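Local coordinates for protein RTX-adhesin (Marinomonas primoryensis, PDB 5IRB) that probably serves, as part of a giant calcium-binding RTX adhesin, as one piece of the chain that attaches an Antarctic bacterium to diatoms and ice, at residues A24-V36 against G63-S75; L74-V86 against T97-S109. All blocks are in the same frame, centred on the assembly; numbering follows the deposited sequence.

Contact 1: A24-V36 against G63-S75; sequences AEAGGTVTLTGVV and GTWSVSVAGSDLS. With CA (calcium ion), chain C.
The indole of Trp65 lies with one face against the backbone of Thr33 and Gly34: Gly34 N sits 3.4 Å above the ring plane, over its centre, and Thr33 C is offset toward the rim. Gly34 CA makes a CH-pi contact, 3.8 Å from the centroid of the five-membered ring. The ring is folded back over its cross-strand neighbour because CG stands between the backbone N and the carbonyl carbon (chi1 54°). Gly34 has no side chain on this face, and that lets the indole lie flat on its backbone. The side chain of Val36 crosses that of Trp65 at about a right angle, its CG2 4.0 Å from Trp65 CD1. Farther along the same face of the sheet, Leu32 CD1 meets Val69 CG2 at 3.8 Å, and Val30 CG1 packs on Leu74 CD1 at 3.8 Å; these branched apolar groups suit a buried face, which strands 43-50 and 53-58 cover from the other sheet. The opposite face carries Thr31, Thr33, Ser66 and Ser68, small polar residues fit for a more exposed surface. At the far end Gly71 N donates to Gly28 O (2.8 Å), and water 1 joins Ala26 O and Gly28 O to Ser72 N. Glu25 grips a calcium ion with both carboxylate oxygens, alongside Thr16, Asp18 and Val20. Seven consecutive antiparallel pairs join strands 29-36 and 64-70, an edge pairing in a two-sheet beta sandwich of immunoglobulin-like type.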
loop_
_atom_site.group_PDB
_atom_site.type_symbol
_atom_site.label_atom_id
_atom_site.label_comp_id
_atom_site.label_asym_id
_atom_site.label_seq_id
_atom_site.Cartn_x
_atom_site.Cartn_y
_atom_site.Cartn_z
ATOM N N ALA A 24 13.955 -5.003 -22.947
ATOM C CA ALA A 24 13.623 -4.621 -24.312
ATOM C C ALA A 24 14.740 -5.043 -25.284
ATOM O O ALA A 24 14.474 -5.546 -26.380
ATOM C CB ALA A 24 13.366 -3.126 -24.398
ATOM N N GLU A 25 15.990 -4.867 -24.865
ATOM C CA GLU A 25 17.125 -5.283 -25.684
ATOM C C GLU A 25 17.116 -6.799 -25.867
ATOM O O GLU A 25 17.252 -7.295 -26.989
ATOM C CB GLU A 25 18.441 -4.797 -25.070
ATOM C CG GLU A 25 18.590 -3.280 -25.157
ATOM C CD GLU A 25 19.780 -2.758 -24.396
ATOM O OE1 GLU A 25 20.121 -3.347 -23.347
ATOM O OE2 GLU A 25 20.390 -1.768 -24.864
ATOM N N ALA A 26 16.937 -7.522 -24.765
ATOM C CA ALA A 26 16.830 -8.982 -24.783
ATOM C C ALA A 26 15.727 -9.514 -25.700
ATOM O O ALA A 26 15.867 -10.587 -26.306
ATOM C CB ALA A 26 16.611 -9.500 -23.362
ATOM N N GLY A 27 14.627 -8.777 -25.798
ATOM C CA GLY A 27 13.532 -9.212 -26.636
ATOM C C GLY A 27 13.664 -8.904 -28.112
ATOM O O GLY A 27 12.766 -9.232 -28.884
ATOM N N GLY A 28 14.771 -8.293 -28.533
ATOM C CA GLY A 28 14.937 -7.997 -29.949
ATOM C C GLY A 28 16.300 -8.388 -30.490
ATOM O O GLY A 28 16.984 -9.235 -29.922
ATOM N N THR A 29 16.726 -7.732 -31.564
ATOM C CA THR A 29 18.068 -7.941 -32.071
ATOM C C THR A 29 18.993 -6.823 -31.583
ATOM O O THR A 29 18.556 -5.696 -31.353
ATOM C CB THR A 29 18.086 -7.997 -33.603
ATOM O OG1 THR A 29 17.725 -6.713 -34.122
ATOM C CG2 THR A 29 17.097 -9.062 -34.118
ATOM N N VAL A 30 20.267 -7.163 -31.402
ATOM C CA VAL A 30 21.255 -6.250 -30.846
ATOM C C VAL A 30 22.480 -6.178 -31.781
ATOM O O VAL A 30 22.891 -7.191 -32.339
ATOM C CB VAL A 30 21.665 -6.704 -29.430
ATOM C CG1 VAL A 30 22.858 -5.926 -28.932
ATOM C CG2 VAL A 30 20.466 -6.562 -28.446
ATOM N N THR A 31 23.041 -4.983 -31.949
ATOM C CA THR A 31 24.230 -4.786 -32.748
ATOM C C THR A 31 25.477 -4.715 -31.890
ATOM O O THR A 31 25.605 -3.839 -31.033
ATOM C CB THR A 31 24.116 -3.516 -33.579
ATOM O OG1 THR A 31 22.967 -3.631 -34.421
ATOM C CG2 THR A 31 25.365 -3.334 -34.452
ATOM N N LEU A 32 26.373 -5.674 -32.097
ATOM C CA LEU A 32 27.648 -5.701 -31.418
ATOM C C LEU A 32 28.683 -5.205 -32.413
ATOM O O LEU A 32 28.535 -5.419 -33.608
ATOM C CB LEU A 32 27.970 -7.116 -30.950
ATOM C CG LEU A 32 26.968 -7.768 -29.997
ATOM C CD1 LEU A 32 27.419 -9.169 -29.606
ATOM C CD2 LEU A 32 26.782 -6.903 -28.758
ATOM N N THR A 33 29.721 -4.537 -31.925
ATOM C CA THR A 33 30.649 -3.847 -32.803
ATOM C C THR A 33 32.036 -3.937 -32.204
ATOM O O THR A 33 32.183 -4.211 -31.014
ATOM C CB THR A 33 30.301 -2.355 -33.016
ATOM O OG1 THR A 33 30.579 -1.621 -31.823
ATOM C CG2 THR A 33 28.846 -2.152 -33.442
ATOM N N GLY A 34 33.052 -3.705 -33.032
ATOM C CA GLY A 34 34.395 -3.600 -32.527
ATOM C C GLY A 34 35.362 -3.190 -33.607
ATOM O O GLY A 34 34.977 -2.665 -34.658
ATOM N N VAL A 35 36.636 -3.441 -33.341
ATOM C CA VAL A 35 37.706 -3.036 -34.239
ATOM C C VAL A 35 38.759 -4.136 -34.272
ATOM O O VAL A 35 38.925 -4.883 -33.297
ATOM C CB VAL A 35 38.348 -1.704 -33.822
ATOM C CG1 VAL A 35 37.373 -0.563 -33.988
ATOM C CG2 VAL A 35 38.862 -1.773 -32.391
ATOM N N VAL A 36 39.448 -4.242 -35.402
ATOM C CA VAL A 36 40.625 -5.092 -35.531
ATOM C C VAL A 36 41.794 -4.141 -35.770
ATOM O O VAL A 36 41.735 -3.312 -36.654
ATOM C CB VAL A 36 40.510 -6.107 -36.689
ATOM C CG1 VAL A 36 41.784 -6.961 -36.793
ATOM C CG2 VAL A 36 39.260 -6.979 -36.551
ATOM N N GLY A 63 38.904 -1.184 -40.516
ATOM C CA GLY A 63 39.165 -2.020 -39.362
ATOM C C GLY A 63 37.997 -2.267 -38.423
ATOM O O GLY A 63 38.101 -3.108 -37.527
ATOM N N THR A 64 36.901 -1.528 -38.588
ATOM C CA THR A 64 35.736 -1.742 -37.733
ATOM C C THR A 64 34.874 -2.896 -38.234
ATOM O O THR A 64 35.010 -3.350 -39.368
ATOM C CB THR A 64 34.808 -0.494 -37.650
ATOM O OG1 THR A 64 34.269 -0.218 -38.950
ATOM C CG2 THR A 64 35.547 0.730 -37.127
ATOM N N TRP A 65 33.974 -3.360 -37.375
ATOM C CA TRP A 65 33.028 -4.392 -37.751
ATOM C C TRP A 65 31.801 -4.271 -36.857
ATOM O O TRP A 65 31.850 -3.655 -35.797
ATOM C CB TRP A 65 33.615 -5.795 -37.615
ATOM C CG TRP A 65 34.185 -6.093 -36.257
ATOM C CD1 TRP A 65 35.458 -5.868 -35.836
ATOM C CD2 TRP A 65 33.478 -6.622 -35.124
ATOM N NE1 TRP A 65 35.597 -6.258 -34.528
ATOM C CE2 TRP A 65 34.388 -6.721 -34.067
ATOM C CE3 TRP A 65 32.152 -7.034 -34.908
ATOM C CZ2 TRP A 65 34.039 -7.222 -32.817
ATOM C CZ3 TRP A 65 31.800 -7.529 -33.667
ATOM C CH2 TRP A 65 32.738 -7.620 -32.637
ATOM N N SER A 66 30.716 -4.884 -37.301
ATOM C CA SER A 66 29.426 -4.747 -36.659
ATOM C C SER A 66 28.565 -5.912 -37.122
ATOM O O SER A 66 28.642 -6.314 -38.281
ATOM C CB SER A 66 28.790 -3.403 -36.993
ATOM O OG SER A 66 27.471 -3.588 -37.469
ATOM N N VAL A 67 27.785 -6.475 -36.208
ATOM C CA VAL A 67 27.000 -7.670 -36.496
ATOM C C VAL A 67 25.743 -7.740 -35.627
ATOM O O VAL A 67 25.771 -7.428 -34.443
ATOM C CB VAL A 67 27.825 -8.978 -36.289
ATOM C CG1 VAL A 67 28.253 -9.161 -34.844
ATOM C CG2 VAL A 67 27.069 -10.207 -36.823
ATOM N N SER A 68 24.641 -8.109 -36.264
ATOM C CA SER A 68 23.364 -8.332 -35.597
ATOM C C SER A 68 23.310 -9.677 -34.866
ATOM O O SER A 68 23.585 -10.732 -35.465
ATOM C CB SER A 68 22.243 -8.253 -36.622
ATOM O OG SER A 68 21.388 -7.170 -36.330
ATOM N N VAL A 69 22.966 -9.646 -33.575
ATOM C CA VAL A 69 22.826 -10.886 -32.809
ATOM C C VAL A 69 21.476 -10.925 -32.074
ATOM O O VAL A 69 20.855 -9.885 -31.863
ATOM C CB VAL A 69 23.971 -11.072 -31.800
ATOM C CG1 VAL A 69 25.308 -10.933 -32.497
ATOM C CG2 VAL A 69 23.877 -10.074 -30.652
ATOM N N ALA A 70 21.012 -12.119 -31.717
ATOM C CA ALA A 70 19.771 -12.242 -30.943
ATOM C C ALA A 70 19.963 -11.757 -29.499
ATOM O O ALA A 70 20.804 -12.260 -28.759
ATOM C CB ALA A 70 19.270 -13.678 -30.972
ATOM N N GLY A 71 19.157 -10.788 -29.086
ATOM C CA GLY A 71 19.146 -10.407 -27.677
ATOM C C GLY A 71 18.952 -11.601 -26.752
ATOM O O GLY A 71 19.552 -11.661 -25.682
ATOM N N SER A 72 18.191 -12.593 -27.209
ATOM C CA SER A 72 17.879 -13.772 -26.399
ATOM C C SER A 72 19.121 -14.596 -26.119
ATOM O O SER A 72 19.266 -15.145 -25.026
ATOM C CB SER A 72 16.828 -14.652 -27.093
ATOM O OG SER A 72 17.354 -15.271 -28.263
ATOM N N ASP A 73 20.038 -14.647 -27.093
ATOM C CA ASP A 73 21.311 -15.321 -26.891
ATOM C C ASP A 73 22.189 -14.575 -25.900
ATOM O O ASP A 73 22.833 -15.196 -25.064
ATOM C CB ASP A 73 22.029 -15.517 -28.230
ATOM C CG ASP A 73 21.368 -16.585 -29.069
ATOM O OD1 ASP A 73 20.792 -17.520 -28.471
ATOM O OD2 ASP A 73 21.401 -16.495 -30.312
ATOM N N LEU A 74 22.193 -13.251 -25.967
ATOM C CA LEU A 74 22.937 -12.472 -24.986
ATOM C C LEU A 74 22.326 -12.676 -23.584
ATOM O O LEU A 74 23.031 -12.944 -22.610
ATOM C CB LEU A 74 22.937 -10.982 -25.365
ATOM C CG LEU A 74 23.783 -10.528 -26.562
ATOM C CD1 LEU A 74 23.384 -9.133 -27.034
ATOM C CD2 LEU A 74 25.251 -10.564 -26.156
ATOM N N SER A 75 21.003 -12.626 -23.502
ATOM C CA SER A 75 20.340 -12.764 -22.215
ATOM C C SER A 75 20.561 -14.157 -21.607
ATOM O O SER A 75 20.800 -14.289 -20.403
ATOM C CB SER A 75 18.843 -12.484 -22.379
ATOM O OG SER A 75 18.163 -12.713 -21.162
HETATM CA CA CA C . 21.752 -1.346 -22.971
HETATM O O HOH W 1 16.147 -11.729 -29.085
HETATM O O HOH W 2 20.199 -0.696 -20.748
HETATM O O HOH W 3 19.749 0.640 -22.431
HETATM O O HOH W 4 22.171 0.784 -24.190
#

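Contact 2: L74-V86 against T97-S109; sequences LSADSDRIVDASV and TADSTESFIVKTS. With CA (calcium ion), chain H.
With chi1 at 58°, Phe104 turns its ring across to Arg80 and Leu74, while a bend at chi2 (80°) carries the Arg80 chain along to Val106. Arg80 CB stands over the centre of one ring face, and Leu74 CD2 makes a CH-pi contact on the opposite face, 4.2 Å from the centroid. Leu74 O lies at the ring edge, in plane, 3.4 Å from CE2, where the weakly positive C-H groups suit an oxygen. Val82 CG2 adds apolar packing against CE1. The guanidinium of Arg80 is covered on one face by Val106 CG2, and its NH1 donates to Ser75 O (2.7 Å) and to Asp77 O (3.0 Å). The two bonds fasten the arginine back to the end of helix 71-76 and to Asp77, the first residue of the type I turn that Arg80 closes.

The loop from Asp77 to Ile81 wraps a calcium ion. Asp77 binds it through both oxygens, Asp79 through OD1 (2.4 Å) and Ile81 through its backbone O, with three waters completing the shell; water 6 also donates to Asp79 OD2 and Asp83 OD2. Asp79 OD1 accepts from Ile81 N as well, forming an Asx turn. Acidic side chains thus sit where the metal needs oxygen. Beyond it, strands 81-86 and 97-103 pair in antiparallel register, a beta hairpin with a calcium-binding loop leading into its first strand.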
loop_
_atom_site.group_PDB
_atom_site.type_symbol
_atom_site.label_atom_id
_atom_site.label_comp_id
_atom_site.label_asym_id
_atom_site.label_seq_id
_atom_site.Cartn_x
_atom_site.Cartn_y
_atom_site.Cartn_z
ATOM N N LEU A 74 22.193 -13.251 -25.967
ATOM C CA LEU A 74 22.937 -12.472 -24.986
ATOM C C LEU A 74 22.326 -12.676 -23.584
ATOM O O LEU A 74 23.031 -12.944 -22.610
ATOM C CB LEU A 74 22.937 -10.982 -25.365
ATOM C CG LEU A 74 23.783 -10.528 -26.562
ATOM C CD1 LEU A 74 23.384 -9.133 -27.034
ATOM C CD2 LEU A 74 25.251 -10.564 -26.156
ATOM N N SER A 75 21.003 -12.626 -23.502
ATOM C CA SER A 75 20.340 -12.764 -22.215
ATOM C C SER A 75 20.561 -14.157 -21.607
ATOM O O SER A 75 20.800 -14.289 -20.403
ATOM C CB SER A 75 18.843 -12.484 -22.379
ATOM O OG SER A 75 18.163 -12.713 -21.162
ATOM N N ALA A 76 20.558 -15.177 -22.459
ATOM C CA ALA A 76 20.747 -16.562 -22.028
ATOM C C ALA A 76 22.203 -16.972 -21.811
ATOM O O ALA A 76 22.457 -18.003 -21.175
ATOM C CB ALA A 76 20.102 -17.508 -23.029
ATOM N N ASP A 77 23.152 -16.209 -22.358
ATOM C CA ASP A 77 24.557 -16.639 -22.352
ATOM C C ASP A 77 25.029 -16.857 -20.915
ATOM O O ASP A 77 25.086 -15.919 -20.115
ATOM C CB ASP A 77 25.449 -15.607 -23.070
ATOM C CG ASP A 77 26.925 -15.999 -23.080
ATOM O OD1 ASP A 77 27.348 -16.794 -23.970
ATOM O OD2 ASP A 77 27.669 -15.502 -22.187
ATOM N N SER A 78 25.395 -18.102 -20.617
ATOM C CA SER A 78 25.613 -18.530 -19.232
ATOM C C SER A 78 26.615 -17.669 -18.465
ATOM O O SER A 78 26.346 -17.307 -17.321
ATOM C CB SER A 78 26.048 -19.992 -19.176
ATOM O OG SER A 78 26.960 -20.278 -20.213
ATOM N N ASP A 79 27.763 -17.336 -19.058
ATOM C CA ASP A 79 28.732 -16.571 -18.281
ATOM C C ASP A 79 28.696 -15.074 -18.555
ATOM O O ASP A 79 29.536 -14.347 -18.041
ATOM C CB ASP A 79 30.150 -17.111 -18.489
ATOM C CG ASP A 79 30.599 -17.052 -19.939
ATOM O OD1 ASP A 79 29.804 -16.674 -20.810
ATOM O OD2 ASP A 79 31.757 -17.403 -20.201
ATOM N N ARG A 80 27.715 -14.615 -19.330
ATOM C CA ARG A 80 27.631 -13.198 -19.707
ATOM C C ARG A 80 28.954 -12.713 -20.321
ATOM O O ARG A 80 29.443 -11.626 -20.012
ATOM C CB ARG A 80 27.225 -12.321 -18.508
ATOM C CG ARG A 80 25.708 -12.349 -18.170
ATOM C CD ARG A 80 25.295 -13.573 -17.373
ATOM N NE ARG A 80 23.919 -13.460 -16.868
ATOM C CZ ARG A 80 22.826 -13.792 -17.555
ATOM N NH1 ARG A 80 22.922 -14.281 -18.788
ATOM N NH2 ARG A 80 21.629 -13.645 -17.012
ATOM N N ILE A 81 29.540 -13.561 -21.161
ATOM C CA ILE A 81 30.755 -13.210 -21.908
ATOM C C ILE A 81 30.577 -13.569 -23.367
ATOM O O ILE A 81 30.191 -14.694 -23.686
ATOM C CB ILE A 81 32.016 -13.932 -21.382
ATOM C CG1 ILE A 81 32.317 -13.548 -19.938
ATOM C CG2 ILE A 81 33.236 -13.604 -22.244
ATOM C CD1 ILE A 81 33.245 -14.526 -19.278
ATOM N N VAL A 82 30.835 -12.596 -24.234
ATOM C CA VAL A 82 30.921 -12.827 -25.662
ATOM C C VAL A 82 32.345 -13.335 -25.975
ATOM O O VAL A 82 33.313 -12.652 -25.660
ATOM C CB VAL A 82 30.634 -11.545 -26.454
ATOM C CG1 VAL A 82 30.824 -11.798 -27.956
ATOM C CG2 VAL A 82 29.231 -11.017 -26.160
ATOM N N ASP A 83 32.470 -14.515 -26.586
ATOM C CA ASP A 83 33.770 -14.979 -27.097
ATOM C C ASP A 83 33.911 -14.607 -28.572
ATOM O O ASP A 83 33.010 -14.862 -29.374
ATOM C CB ASP A 83 33.945 -16.497 -26.914
ATOM C CG ASP A 83 33.761 -16.955 -25.458
ATOM O OD1 ASP A 83 34.366 -16.364 -24.531
ATOM O OD2 ASP A 83 33.020 -17.942 -25.239
ATOM N N ALA A 84 35.054 -14.034 -28.933
ATOM C CA ALA A 84 35.242 -13.580 -30.300
ATOM C C ALA A 84 36.595 -14.006 -30.848
ATOM O O ALA A 84 37.574 -14.084 -30.116
ATOM C CB ALA A 84 35.111 -12.076 -30.363
ATOM N N SER A 85 36.633 -14.289 -32.135
ATOM C CA SER A 85 37.916 -14.451 -32.808
ATOM C C SER A 85 37.886 -13.865 -34.218
ATOM O O SER A 85 36.809 -13.629 -34.794
ATOM C CB SER A 85 38.318 -15.928 -32.827
ATOM O OG SER A 85 37.413 -16.689 -33.604
ATOM N N VAL A 86 39.073 -13.575 -34.755
ATOM C CA VAL A 86 39.159 -12.999 -36.089
ATOM C C VAL A 86 40.307 -13.655 -36.886
ATOM O O VAL A 86 41.340 -14.009 -36.319
ATOM C CB VAL A 86 39.335 -11.465 -36.021
ATOM C CG1 VAL A 86 40.633 -11.091 -35.327
ATOM C CG2 VAL A 86 39.231 -10.820 -37.420
ATOM N N THR A 97 45.574 -14.252 -36.975
ATOM C CA THR A 97 44.422 -14.550 -36.143
ATOM C C THR A 97 44.541 -13.858 -34.793
ATOM O O THR A 97 45.643 -13.614 -34.311
ATOM C CB THR A 97 44.266 -16.060 -35.916
ATOM O OG1 THR A 97 45.479 -16.571 -35.336
ATOM C CG2 THR A 97 44.026 -16.781 -37.232
ATOM N N ALA A 98 43.402 -13.533 -34.185
ATOM C CA ALA A 98 43.395 -13.120 -32.776
ATOM C C ALA A 98 42.093 -13.525 -32.086
ATOM O O ALA A 98 41.139 -13.902 -32.762
ATOM C CB ALA A 98 43.607 -11.618 -32.660
ATOM N N ASP A 99 42.091 -13.462 -30.750
ATOM C CA ASP A 99 40.940 -13.785 -29.910
ATOM C C ASP A 99 40.561 -12.589 -29.057
ATOM O O ASP A 99 41.371 -11.701 -28.833
ATOM C CB ASP A 99 41.228 -14.943 -28.937
ATOM C CG ASP A 99 41.387 -16.274 -29.620
ATOM O OD1 ASP A 99 40.607 -16.580 -30.547
ATOM O OD2 ASP A 99 42.288 -17.034 -29.203
ATOM N N SER A 100 39.346 -12.602 -28.522
ATOM C CA SER A 100 38.972 -11.576 -27.569
ATOM C C SER A 100 37.716 -12.012 -26.827
ATOM O O SER A 100 37.019 -12.942 -27.249
ATOM C CB SER A 100 38.733 -10.241 -28.273
ATOM O OG SER A 100 38.588 -9.198 -27.329
ATOM N N THR A 101 37.430 -11.337 -25.728
ATOM C CA THR A 101 36.188 -11.572 -25.012
ATOM C C THR A 101 35.629 -10.223 -24.604
ATOM O O THR A 101 36.361 -9.226 -24.565
ATOM C CB THR A 101 36.357 -12.459 -23.760
ATOM O OG1 THR A 101 37.223 -11.796 -22.836
ATOM C CG2 THR A 101 36.935 -13.841 -24.121
ATOM N N GLU A 102 34.325 -10.219 -24.301
ATOM C CA GLU A 102 33.614 -9.060 -23.807
ATOM C C GLU A 102 32.548 -9.520 -22.820
ATOM O O GLU A 102 31.628 -10.255 -23.169
ATOM C CB GLU A 102 32.970 -8.287 -24.966
ATOM C CG GLU A 102 32.377 -6.937 -24.568
ATOM C CD GLU A 102 33.417 -5.986 -24.034
ATOM O OE1 GLU A 102 34.605 -6.167 -24.361
ATOM O OE2 GLU A 102 33.047 -5.060 -23.278
ATOM N N SER A 103 32.706 -9.104 -21.576
ATOM C CA SER A 103 31.692 -9.354 -20.563
ATOM C C SER A 103 30.634 -8.261 -20.572
ATOM O O SER A 103 30.859 -7.144 -21.048
ATOM C CB SER A 103 32.325 -9.464 -19.183
ATOM O OG SER A 103 32.784 -8.207 -18.730
ATOM N N PHE A 104 29.453 -8.609 -20.084
ATOM C CA PHE A 104 28.351 -7.663 -20.049
ATOM C C PHE A 104 27.445 -8.041 -18.894
ATOM O O PHE A 104 27.628 -9.091 -18.270
ATOM C CB PHE A 104 27.604 -7.629 -21.383
ATOM C CG PHE A 104 27.048 -8.949 -21.795
ATOM C CD1 PHE A 104 27.851 -9.890 -22.428
ATOM C CD2 PHE A 104 25.724 -9.261 -21.553
ATOM C CE1 PHE A 104 27.345 -11.108 -22.806
ATOM C CE2 PHE A 104 25.211 -10.478 -21.926
ATOM C CZ PHE A 104 26.025 -11.411 -22.554
ATOM N N ILE A 105 26.502 -7.155 -18.592
ATOM C CA ILE A 105 25.512 -7.377 -17.533
ATOM C C ILE A 105 24.117 -7.595 -18.109
ATOM O O ILE A 105 23.684 -6.865 -19.003
ATOM C CB ILE A 105 25.495 -6.184 -16.581
ATOM C CG1 ILE A 105 26.888 -6.013 -15.959
ATOM C CG2 ILE A 105 24.353 -6.305 -15.534
ATOM C CD1 ILE A 105 27.063 -4.725 -15.207
ATOM N N VAL A 106 23.409 -8.593 -17.586
ATOM C CA VAL A 106 22.004 -8.793 -17.933
ATOM C C VAL A 106 21.112 -8.413 -16.741
ATOM O O VAL A 106 21.242 -8.975 -15.658
ATOM C CB VAL A 106 21.715 -10.240 -18.351
ATOM C CG1 VAL A 106 20.244 -10.411 -18.701
ATOM C CG2 VAL A 106 22.582 -10.623 -19.555
ATOM N N LYS A 107 20.214 -7.464 -16.989
ATOM C CA LYS A 107 19.265 -6.908 -16.021
ATOM C C LYS A 107 17.944 -6.674 -16.722
ATOM O O LYS A 107 17.704 -5.597 -17.255
ATOM C CB LYS A 107 19.799 -5.598 -15.436
ATOM C CG LYS A 107 18.982 -5.007 -14.275
ATOM C CD LYS A 107 18.917 -5.903 -13.054
ATOM C CE LYS A 107 18.082 -5.240 -11.944
ATOM N NZ LYS A 107 18.646 -3.899 -11.577
ATOM N N THR A 108 17.096 -7.694 -16.742
ATOM C CA THR A 108 15.885 -7.616 -17.529
ATOM C C THR A 108 14.618 -7.394 -16.703
ATOM O O THR A 108 13.552 -7.165 -17.270
ATOM C CB THR A 108 15.699 -8.902 -18.325
ATOM O OG1 THR A 108 15.742 -10.000 -17.407
ATOM C CG2 THR A 108 16.819 -9.070 -19.369
ATOM N N SER A 109 14.730 -7.456 -15.380
ATOM C CA SER A 109 13.651 -6.990 -14.518
ATOM C C SER A 109 14.141 -6.562 -13.141
ATOM O O SER A 109 15.310 -6.731 -12.798
ATOM C CB SER A 109 12.571 -8.066 -14.366
ATOM O OG SER A 109 13.108 -9.237 -13.787
HETATM CA CA CA H . 29.582 -16.913 -23.144
HETATM O O HOH W 5 28.726 -19.241 -22.629
HETATM O O HOH W 6 31.895 -17.726 -22.860
HETATM O O HOH W 7 30.002 -17.611 -25.563
#

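How the contacts relate
Contacts 1 and 2 follow one another along the chain and share Leu74 and Ser75 of helix 71-76, the short helix that carries the chain from one sheet of the sandwich to the other. Contact 1 belongs to the three-stranded sheet and contact 2 to the five-stranded one, and their centres lie 10 Å apart. The two meet directly at both ends: Val36 CG2 packs on Val86 CG2 at 3.9 Å, and Ala26 CB on Thr108 CG2 at 4.0 Å. Leu74 is buried between the two contacts. Each contact holds its own calcium ion, and the two are separate sites about 17 Å apart, centre to centre.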